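Local coordinates for putative oxidoreductase molybdopterin-binding subunit (Sulfolobus tokodaii, PDB 4ZOH), which probably serves as the large, molybdopterin-binding subunit of an oxidoreductase of the aldehyde oxidase and xanthine dehydrogenase family, carrying a pterin cytosine dinucleotide cofactor, at residues 270-275 against 363-368; 308-313 against 370-375; 42-47 against 100-105. One frame throughout, in Å; residues are numbered along the deposited sequence.

Interactions 1 and 2 are neighbours, their centres 9 Å apart, and their segments alternate along the chain. The backbone joins them: L273 O lies 2.6 Å from I312 N and N365 O lies 2.8 Å from K310 N, both probably hydrogen bonds. Strand 272-282, the loop 308-313 and the end of helix 358-365 thus form one connected region of the molybdopterin cofactor-binding part of the chain. Interaction 3 stands apart in the a/b hammerhead domain, with its centre about 52 Å from that of interaction 1 and about 50 Å from that of interaction 2. The pterin cytosine dinucleotide pocket is lined by 32 residues between 213 and 672, a range that excludes interaction 3.

Interaction 1 of 3, residues 270-275 against 363-368; sequences GTILGI and LKNAID
G270 meets the end of helix 358-365 through its carbonyl: the side-chain amide of N365 sends ND2 to G270 O at 2.9 Å, almost straight at hydrogen (175°). The acceptor lies in the amide plane of N365, and the donor is tilted only modestly from the plane of the G270 carbonyl. The glycine backbone also meets the aliphatic part of K364, whose CD is 4.2 Å from G270 C. The lysine chain bends at its third torsion, and its NZ donates to D269 O just before the segment.

T271 is straddled by the amide of N365. Its CA lies 3.6 Å from N365 OD1, and its N is 4.1 Å from K364 CD; T271 OG1 is hydrogen-bonded to D269 OD1. I272 brings the second bond: its backbone N donates to N365 OD1 at 3.0 Å, again nearly straight, with the donor tilted 34° from the amide carbonyl plane. CG1 of I272, held beside its own backbone N, rests 3.8 Å from N365 ND2, and the two side chains cross at about a right angle. N365 ND2 also donates to I361 O, one turn back in the helix, which helps to fix the rotation of the amide and supplies a second acceptor for its nitrogen. Beyond I272 the strand turns to other partners: L273 and G274 both face A265 in a classic beta bulge.

N365, the last of its helix before A366 leaves helical angles, therefore offers one amide to a carbonyl and an N-H two residues apart, much as the backbone of an adjacent strand would. This anchors the helix C-terminus to the start of strand 272-282, an inner strand of a mixed beta-sheet in the molybdopterin cofactor-binding domain.

Interaction 2 of 3, residues 308-313 against 370-375; sequences IYKIIG and LPYTNI
Y372 reaches K310 with its phenol end. From CB, which sets out toward 308-313, the ring is carried across by a first torsion that places CG anti to the backbone N (chi1 -173°). On the way CD2 packs on I367, in the loop just after helix 358-365, and the ring passes obliquely by Y309 O. At the tip, OH lies 3.7 Å from K310 CA and 4.1 Å from K310 CG, so the hydroxyl abuts the root of the lysine side chain, which crosses the tyrosine at about a right angle. The end of the lysine turns elsewhere, where NZ makes a long, weak ion pair with D368 OD2. The polar partner of the hydroxyl is a water 2.6 Å from Y372 OH; this same water donates to I311 O at 2.8 Å and so bridges the two segments.

The backbone that receives these contacts is an inverse gamma turn centred on K310, closed by a weak bond from I311 N to Y309 O. It lies in the loop that follows helix 288-304 and leads into strand 313-321 of the mixed sheet in the molybdopterin cofactor-binding domain. On the other side, Y372 and T373 form a short strand paired antiparallel with 379-380.

Further along, I375 lays its CG1-CD1 arm against the backbone of 311-313, its CB pointing toward that segment as the CB of Y372 does. Its CG1 comes within 4.2 Å of G313 CA, and its terminal CD1 sits against two successive carbonyls, 3.6 Å from I311 O and an equal 3.6 Å from I312 O. I311 O consequently has the methyl and the donating water as neighbours.

Interaction 3 of 3, residues 42-47 against 100-105; sequences PHARIK and VEYEEL
Antiparallel strands 44-48 and 100-104 pair within the three-strand sheet of the a/b hammerhead domain, with 100-104 at one border and 72-73 beyond 44-48. R45 and E103 form a hydrogen-bonded pair: R45 N donates to E103 O at 2.9 Å and E103 N to R45 O at 2.8 Å. K47 and E101 form the next such pair, and L105 N extends the ladder past the strand end to H43 O.

On the face bearing A44, I46 and Y102, I46 CG2 touches Y102 CD1 at 3.7 Å, while A44 CB comes to the ring edge. V100 CG1 covers one face of that ring, and I80 of strand 79-85 also touches I46, V100 and Y102.

L105 wedges in at the strand end. Its CD1 lies over the H43 ring, 3.9 Å from the centroid and 16° off the normal, a CH-pi contact. The same methyl lies over one face of the R45 guanidinium, and CD2 is 3.5 Å from R45 NH1. A water accepting from R45 NH1 and donating to E103 OE1 links the two charges, which do not touch directly.

Because H43 ND1 is bonded to D106 O and NE2 to E72 OE2, both ring nitrogens face acceptors, consistent with a positively charged imidazole; the two bonds fix the ring's rotation, with L105 CD1 over one face.

Interaction 1 of 3, residues 270-275 against 363-368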
loop_
_atom_site.group_PDB
_atom_site.type_symbol
_atom_site.label_atom_id
_atom_site.label_comp_id
_atom_site.label_asym_id
_atom_site.label_seq_id
_atom_site.Cartn_x
_atom_site.Cartn_y
_atom_site.Cartn_z
ATOM N N GLY A 270 15.778 29.236 -55.995
ATOM C CA GLY A 270 15.471 28.589 -54.709
ATOM C C GLY A 270 16.570 28.451 -53.664
ATOM O O GLY A 270 16.380 27.723 -52.674
ATOM N N THR A 271 17.722 29.111 -53.864
ATOM C CA THR A 271 18.704 29.337 -52.771
ATOM C C THR A 271 18.020 30.175 -51.662
ATOM O O THR A 271 17.404 31.230 -51.963
ATOM C CB THR A 271 20.050 29.964 -53.248
ATOM O OG1 THR A 271 20.642 29.142 -54.287
ATOM C CG2 THR A 271 21.076 30.069 -52.092
ATOM N N ILE A 272 18.034 29.632 -50.431
ATOM C CA ILE A 272 17.508 30.357 -49.241
ATOM C C ILE A 272 18.753 30.964 -48.630
ATOM O O ILE A 272 19.698 30.252 -48.267
ATOM C CB ILE A 272 16.768 29.446 -48.205
ATOM C CG1 ILE A 272 15.627 28.598 -48.820
ATOM C CG2 ILE A 272 16.248 30.237 -47.023
ATOM C CD1 ILE A 272 14.420 29.326 -49.311
ATOM N N LEU A 273 18.784 32.287 -48.534
ATOM C CA LEU A 273 20.032 32.939 -48.094
ATOM C C LEU A 273 20.031 33.276 -46.587
ATOM O O LEU A 273 21.010 33.013 -45.848
ATOM C CB LEU A 273 20.302 34.191 -48.953
ATOM C CG LEU A 273 20.516 33.944 -50.465
ATOM C CD1 LEU A 273 20.106 35.189 -51.252
ATOM C CD2 LEU A 273 21.961 33.536 -50.716
ATOM N N GLY A 274 18.927 33.849 -46.136
ATOM C CA GLY A 274 18.872 34.312 -44.798
ATOM C C GLY A 274 17.448 34.594 -44.434
ATOM O O GLY A 274 16.561 34.691 -45.345
ATOM N N ILE A 275 17.287 34.775 -43.106
ATOM C CA ILE A 275 15.995 35.071 -42.436
ATOM C C ILE A 275 16.110 36.145 -41.347
ATOM O O ILE A 275 17.022 36.158 -40.579
ATOM C CB ILE A 275 15.470 33.887 -41.581
ATOM C CG1 ILE A 275 15.850 32.553 -42.165
ATOM C CG2 ILE A 275 13.971 34.051 -41.354
ATOM C CD1 ILE A 275 14.930 32.145 -43.270
ATOM N N LEU A 363 16.966 19.451 -51.501
ATOM C CA LEU A 363 18.237 18.895 -51.998
ATOM C C LEU A 363 19.187 20.047 -52.367
ATOM O O LEU A 363 20.389 19.882 -52.176
ATOM C CB LEU A 363 18.064 17.949 -53.203
ATOM C CG LEU A 363 17.394 16.603 -52.909
ATOM C CD1 LEU A 363 16.954 16.027 -54.233
ATOM C CD2 LEU A 363 18.331 15.679 -52.157
ATOM N N LYS A 364 18.623 21.176 -52.842
ATOM C CA LYS A 364 19.418 22.351 -53.210
ATOM C C LYS A 364 20.134 22.970 -51.970
ATOM O O LYS A 364 21.386 23.189 -51.993
ATOM C CB LYS A 364 18.590 23.387 -53.989
ATOM C CG LYS A 364 19.441 24.606 -54.391
ATOM C CD LYS A 364 18.869 25.476 -55.485
ATOM C CE LYS A 364 19.322 24.946 -56.849
ATOM N NZ LYS A 364 18.569 25.497 -58.018
ATOM N N ASN A 365 19.363 23.150 -50.875
ATOM C CA ASN A 365 19.814 23.879 -49.684
ATOM C C ASN A 365 20.428 23.095 -48.576
ATOM O O ASN A 365 21.020 23.667 -47.682
ATOM C CB ASN A 365 18.688 24.722 -49.170
ATOM C CG ASN A 365 18.325 25.836 -50.134
ATOM O OD1 ASN A 365 19.057 26.812 -50.253
ATOM N ND2 ASN A 365 17.188 25.724 -50.778
ATOM N N ALA A 366 20.312 21.779 -48.647
ATOM C CA ALA A 366 20.791 20.862 -47.633
ATOM C C ALA A 366 22.292 20.951 -47.349
ATOM O O ALA A 366 23.111 20.911 -48.280
ATOM C CB ALA A 366 20.452 19.418 -48.073
ATOM N N ILE A 367 22.654 21.051 -46.068
ATOM C CA ILE A 367 24.001 20.739 -45.619
ATOM C C ILE A 367 24.550 19.472 -46.341
ATOM O O ILE A 367 23.800 18.511 -46.595
ATOM C CB ILE A 367 23.999 20.553 -44.080
ATOM C CG1 ILE A 367 23.806 21.909 -43.427
ATOM C CG2 ILE A 367 25.314 19.975 -43.549
ATOM C CD1 ILE A 367 23.083 21.787 -42.092
ATOM N N ASP A 368 25.848 19.470 -46.649
ATOM C CA ASP A 368 26.477 18.327 -47.335
ATOM C C ASP A 368 26.878 17.287 -46.303
ATOM O O ASP A 368 26.143 16.302 -46.090
ATOM C CB ASP A 368 27.636 18.799 -48.208
ATOM C CG ASP A 368 27.288 20.086 -48.969
ATOM O OD1 ASP A 368 27.985 21.103 -48.779
ATOM O OD2 ASP A 368 26.276 20.119 -49.708
#

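Interaction 2 of 3, residues 308-313 against 370-375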
loop_
_atom_site.group_PDB
_atom_site.type_symbol
_atom_site.label_atom_id
_atom_site.label_comp_id
_atom_site.label_asym_id
_atom_site.label_seq_id
_atom_site.Cartn_x
_atom_site.Cartn_y
_atom_site.Cartn_z
ATOM N N ILE A 308 18.104 22.155 -41.591
ATOM C CA ILE A 308 19.162 21.362 -42.238
ATOM C C ILE A 308 19.826 22.152 -43.383
ATOM O O ILE A 308 20.574 21.560 -44.151
ATOM C CB ILE A 308 18.580 20.013 -42.818
ATOM C CG1 ILE A 308 17.419 20.293 -43.806
ATOM C CG2 ILE A 308 18.149 19.087 -41.684
ATOM C CD1 ILE A 308 17.468 19.418 -45.049
ATOM N N TYR A 309 19.535 23.460 -43.482
ATOM C CA TYR A 309 19.940 24.323 -44.596
ATOM C C TYR A 309 21.277 25.110 -44.477
ATOM O O TYR A 309 21.770 25.448 -43.378
ATOM C CB TYR A 309 18.791 25.224 -44.957
ATOM C CG TYR A 309 17.556 24.404 -45.155
ATOM C CD1 TYR A 309 17.501 23.422 -46.147
ATOM C CD2 TYR A 309 16.474 24.519 -44.296
ATOM C CE1 TYR A 309 16.379 22.650 -46.320
ATOM C CE2 TYR A 309 15.343 23.751 -44.453
ATOM C CZ TYR A 309 15.313 22.787 -45.452
ATOM O OH TYR A 309 14.185 22.019 -45.662
ATOM N N LYS A 310 21.863 25.423 -45.626
ATOM C CA LYS A 310 23.156 26.117 -45.631
ATOM C C LYS A 310 22.885 27.648 -45.573
ATOM O O LYS A 310 23.364 28.386 -46.408
ATOM C CB LYS A 310 23.964 25.654 -46.850
ATOM C CG LYS A 310 24.498 24.212 -46.812
ATOM C CD LYS A 310 25.214 23.751 -48.116
ATOM C CE LYS A 310 24.458 24.109 -49.405
ATOM N NZ LYS A 310 24.778 23.165 -50.532
ATOM N N ILE A 311 22.115 28.094 -44.574
ATOM C CA ILE A 311 21.685 29.508 -44.387
ATOM C C ILE A 311 22.939 30.410 -44.213
ATOM O O ILE A 311 23.919 30.027 -43.534
ATOM C CB ILE A 311 20.764 29.665 -43.102
ATOM C CG1 ILE A 311 19.449 28.912 -43.246
ATOM C CG2 ILE A 311 20.445 31.100 -42.697
ATOM C CD1 ILE A 311 18.540 29.347 -44.375
ATOM N N ILE A 312 22.930 31.605 -44.778
ATOM C CA ILE A 312 24.200 32.374 -44.644
ATOM C C ILE A 312 24.144 33.376 -43.489
ATOM O O ILE A 312 25.129 33.546 -42.828
ATOM C CB ILE A 312 24.811 32.890 -45.993
ATOM C CG1 ILE A 312 23.952 33.986 -46.631
ATOM C CG2 ILE A 312 25.038 31.742 -46.988
ATOM C CD1 ILE A 312 24.540 35.352 -46.369
ATOM N N GLY A 313 22.996 33.996 -43.244
ATOM C CA GLY A 313 22.823 34.759 -42.000
ATOM C C GLY A 313 21.392 34.797 -41.488
ATOM O O GLY A 313 20.457 34.653 -42.271
ATOM N N LEU A 370 28.293 16.184 -42.199
ATOM C CA LEU A 370 28.257 16.409 -40.776
ATOM C C LEU A 370 29.619 15.951 -40.271
ATOM O O LEU A 370 30.159 15.027 -40.854
ATOM C CB LEU A 370 27.057 15.656 -40.159
ATOM C CG LEU A 370 25.685 16.136 -40.630
ATOM C CD1 LEU A 370 24.647 15.618 -39.662
ATOM C CD2 LEU A 370 25.536 17.653 -40.647
ATOM N N PRO A 371 30.214 16.578 -39.243
ATOM C CA PRO A 371 29.639 17.634 -38.383
ATOM C C PRO A 371 29.447 18.948 -39.089
ATOM O O PRO A 371 30.203 19.248 -39.990
ATOM C CB PRO A 371 30.713 17.854 -37.323
ATOM C CG PRO A 371 31.646 16.715 -37.416
ATOM C CD PRO A 371 31.534 16.136 -38.799
ATOM N N TYR A 372 28.476 19.739 -38.652
ATOM C CA TYR A 372 28.262 21.070 -39.153
ATOM C C TYR A 372 27.716 21.912 -38.011
ATOM O O TYR A 372 26.836 21.446 -37.264
ATOM C CB TYR A 372 27.184 21.002 -40.197
ATOM C CG TYR A 372 26.908 22.266 -40.988
ATOM C CD1 TYR A 372 27.665 22.569 -42.173
ATOM C CD2 TYR A 372 25.883 23.147 -40.597
ATOM C CE1 TYR A 372 27.360 23.709 -42.951
ATOM C CE2 TYR A 372 25.576 24.280 -41.347
ATOM C CZ TYR A 372 26.307 24.538 -42.544
ATOM O OH TYR A 372 25.998 25.621 -43.292
ATOM N N THR A 373 28.212 23.137 -37.868
ATOM C CA THR A 373 27.607 24.057 -36.896
ATOM C C THR A 373 26.657 25.043 -37.563
ATOM O O THR A 373 27.068 25.832 -38.408
ATOM C CB THR A 373 28.649 24.806 -36.098
ATOM O OG1 THR A 373 29.508 23.852 -35.497
ATOM C CG2 THR A 373 28.026 25.643 -35.002
ATOM N N ASN A 374 25.384 25.006 -37.185
ATOM C CA ASN A 374 24.417 25.961 -37.735
ATOM C C ASN A 374 24.746 27.413 -37.299
ATOM O O ASN A 374 25.610 27.655 -36.451
ATOM C CB ASN A 374 22.930 25.514 -37.508
ATOM C CG ASN A 374 22.272 26.022 -36.174
ATOM O OD1 ASN A 374 22.844 26.773 -35.389
ATOM N ND2 ASN A 374 21.037 25.550 -35.916
ATOM N N ILE A 375 23.975 28.324 -37.850
ATOM C CA ILE A 375 24.155 29.733 -37.768
ATOM C C ILE A 375 23.992 30.247 -36.339
ATOM O O ILE A 375 24.616 31.280 -35.959
ATOM C CB ILE A 375 23.216 30.385 -38.825
ATOM C CG1 ILE A 375 23.942 31.415 -39.666
ATOM C CG2 ILE A 375 21.953 31.002 -38.247
ATOM C CD1 ILE A 375 25.200 30.918 -40.328
HETATM O O HOH W 1 24.706 27.650 -42.254
#

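Interaction 3 of 3, residues 42-47 against 100-105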
loop_
_atom_site.group_PDB
_atom_site.type_symbol
_atom_site.label_atom_id
_atom_site.label_comp_id
_atom_site.label_asym_id
_atom_site.label_seq_id
_atom_site.Cartn_x
_atom_site.Cartn_y
_atom_site.Cartn_z
ATOM N N PRO A 42 -9.490 35.384 -15.061
ATOM C CA PRO A 42 -8.115 35.486 -15.551
ATOM C C PRO A 42 -7.176 36.292 -14.675
ATOM O O PRO A 42 -5.937 36.030 -14.645
ATOM C CB PRO A 42 -8.274 36.159 -16.936
ATOM C CG PRO A 42 -9.688 36.674 -16.968
ATOM C CD PRO A 42 -10.497 35.825 -16.058
ATOM N N HIS A 43 -7.724 37.299 -13.996
ATOM C CA HIS A 43 -6.910 38.206 -13.137
ATOM C C HIS A 43 -7.798 38.872 -12.097
ATOM O O HIS A 43 -8.771 39.553 -12.427
ATOM C CB HIS A 43 -6.173 39.279 -13.929
ATOM C CG HIS A 43 -5.008 39.895 -13.199
ATOM N ND1 HIS A 43 -4.338 41.025 -13.654
ATOM C CD2 HIS A 43 -4.403 39.545 -12.041
ATOM C CE1 HIS A 43 -3.333 41.303 -12.841
ATOM N NE2 HIS A 43 -3.351 40.417 -11.848
ATOM N N ALA A 44 -7.505 38.597 -10.827
ATOM C CA ALA A 44 -8.373 39.017 -9.715
ATOM C C ALA A 44 -7.611 39.037 -8.426
ATOM O O ALA A 44 -6.645 38.244 -8.220
ATOM C CB ALA A 44 -9.620 38.162 -9.567
ATOM N N ARG A 45 -8.033 39.969 -7.565
ATOM C CA ARG A 45 -7.674 39.861 -6.146
ATOM C C ARG A 45 -8.633 38.927 -5.500
ATOM O O ARG A 45 -9.799 38.859 -5.895
ATOM C CB ARG A 45 -7.570 41.223 -5.429
ATOM C CG ARG A 45 -6.198 41.765 -5.745
ATOM C CD ARG A 45 -5.825 42.943 -4.883
ATOM N NE ARG A 45 -4.631 43.573 -5.431
ATOM C CZ ARG A 45 -4.629 44.537 -6.357
ATOM N NH1 ARG A 45 -5.775 45.031 -6.890
ATOM N NH2 ARG A 45 -3.440 45.001 -6.755
ATOM N N ILE A 46 -8.111 38.153 -4.551
ATOM C CA ILE A 46 -8.923 37.125 -3.889
ATOM C C ILE A 46 -8.878 37.150 -2.352
ATOM O O ILE A 46 -7.820 37.397 -1.768
ATOM C CB ILE A 46 -8.524 35.683 -4.378
ATOM C CG1 ILE A 46 -7.001 35.515 -4.413
ATOM C CG2 ILE A 46 -9.204 35.347 -5.732
ATOM C CD1 ILE A 46 -6.537 34.087 -4.092
ATOM N N LYS A 47 -10.008 36.817 -1.746
ATOM C CA LYS A 47 -10.103 36.493 -0.299
ATOM C C LYS A 47 -10.885 35.238 -0.209
ATOM O O LYS A 47 -11.963 35.112 -0.816
ATOM C CB LYS A 47 -10.855 37.555 0.536
ATOM C CG LYS A 47 -9.960 38.615 1.140
ATOM C CD LYS A 47 -10.661 39.383 2.268
ATOM C CE LYS A 47 -10.207 38.880 3.650
ATOM N NZ LYS A 47 -11.110 39.286 4.776
ATOM N N VAL A 100 -15.320 32.569 -1.785
ATOM C CA VAL A 100 -14.204 33.304 -2.408
ATOM C C VAL A 100 -14.697 34.684 -2.725
ATOM O O VAL A 100 -15.787 34.852 -3.268
ATOM C CB VAL A 100 -13.681 32.644 -3.724
ATOM C CG1 VAL A 100 -12.509 33.452 -4.247
ATOM C CG2 VAL A 100 -13.296 31.163 -3.472
ATOM N N GLU A 101 -13.890 35.656 -2.392
ATOM C CA GLU A 101 -14.258 36.987 -2.761
ATOM C C GLU A 101 -13.249 37.460 -3.823
ATOM O O GLU A 101 -12.008 37.529 -3.585
ATOM C CB GLU A 101 -14.392 37.898 -1.513
ATOM C CG GLU A 101 -14.067 39.388 -1.761
ATOM C CD GLU A 101 -13.699 40.206 -0.496
ATOM O OE1 GLU A 101 -12.645 40.914 -0.512
ATOM O OE2 GLU A 101 -14.450 40.132 0.514
ATOM N N TYR A 102 -13.798 37.778 -4.997
ATOM C CA TYR A 102 -13.015 38.253 -6.145
ATOM C C TYR A 102 -13.116 39.772 -6.404
ATOM O O TYR A 102 -14.183 40.322 -6.395
ATOM C CB TYR A 102 -13.513 37.553 -7.413
ATOM C CG TYR A 102 -13.322 36.026 -7.555
ATOM C CD1 TYR A 102 -12.107 35.494 -8.003
ATOM C CD2 TYR A 102 -14.398 35.147 -7.378
ATOM C CE1 TYR A 102 -11.976 34.099 -8.241
ATOM C CE2 TYR A 102 -14.273 33.776 -7.585
ATOM C CZ TYR A 102 -13.041 33.268 -8.028
ATOM O OH TYR A 102 -12.910 31.929 -8.282
ATOM N N GLU A 103 -11.992 40.403 -6.661
ATOM C CA GLU A 103 -11.950 41.730 -7.284
ATOM C C GLU A 103 -11.330 41.629 -8.677
ATOM O O GLU A 103 -10.114 41.500 -8.793
ATOM C CB GLU A 103 -11.139 42.697 -6.409
ATOM C CG GLU A 103 -11.858 42.975 -5.099
ATOM C CD GLU A 103 -10.962 43.589 -4.027
ATOM O OE1 GLU A 103 -9.827 44.121 -4.308
ATOM O OE2 GLU A 103 -11.472 43.562 -2.891
ATOM N N GLU A 104 -12.175 41.651 -9.706
ATOM C CA GLU A 104 -11.736 41.441 -11.074
ATOM C C GLU A 104 -10.814 42.548 -11.457
ATOM O O GLU A 104 -11.162 43.692 -11.260
ATOM C CB GLU A 104 -12.903 41.430 -12.010
ATOM C CG GLU A 104 -13.580 40.100 -12.142
ATOM C CD GLU A 104 -14.889 40.316 -12.837
ATOM O OE1 GLU A 104 -15.012 39.997 -14.053
ATOM O OE2 GLU A 104 -15.780 40.873 -12.165
ATOM N N LEU A 105 -9.613 42.182 -11.902
ATOM C CA LEU A 105 -8.636 43.095 -12.456
ATOM C C LEU A 105 -8.584 42.960 -13.949
ATOM O O LEU A 105 -9.204 42.051 -14.560
ATOM C CB LEU A 105 -7.253 42.856 -11.891
ATOM C CG LEU A 105 -7.290 42.796 -10.379
ATOM C CD1 LEU A 105 -5.961 42.258 -9.870
ATOM C CD2 LEU A 105 -7.601 44.198 -9.813
HETATM O O HOH W 2 -8.422 45.108 -6.175
#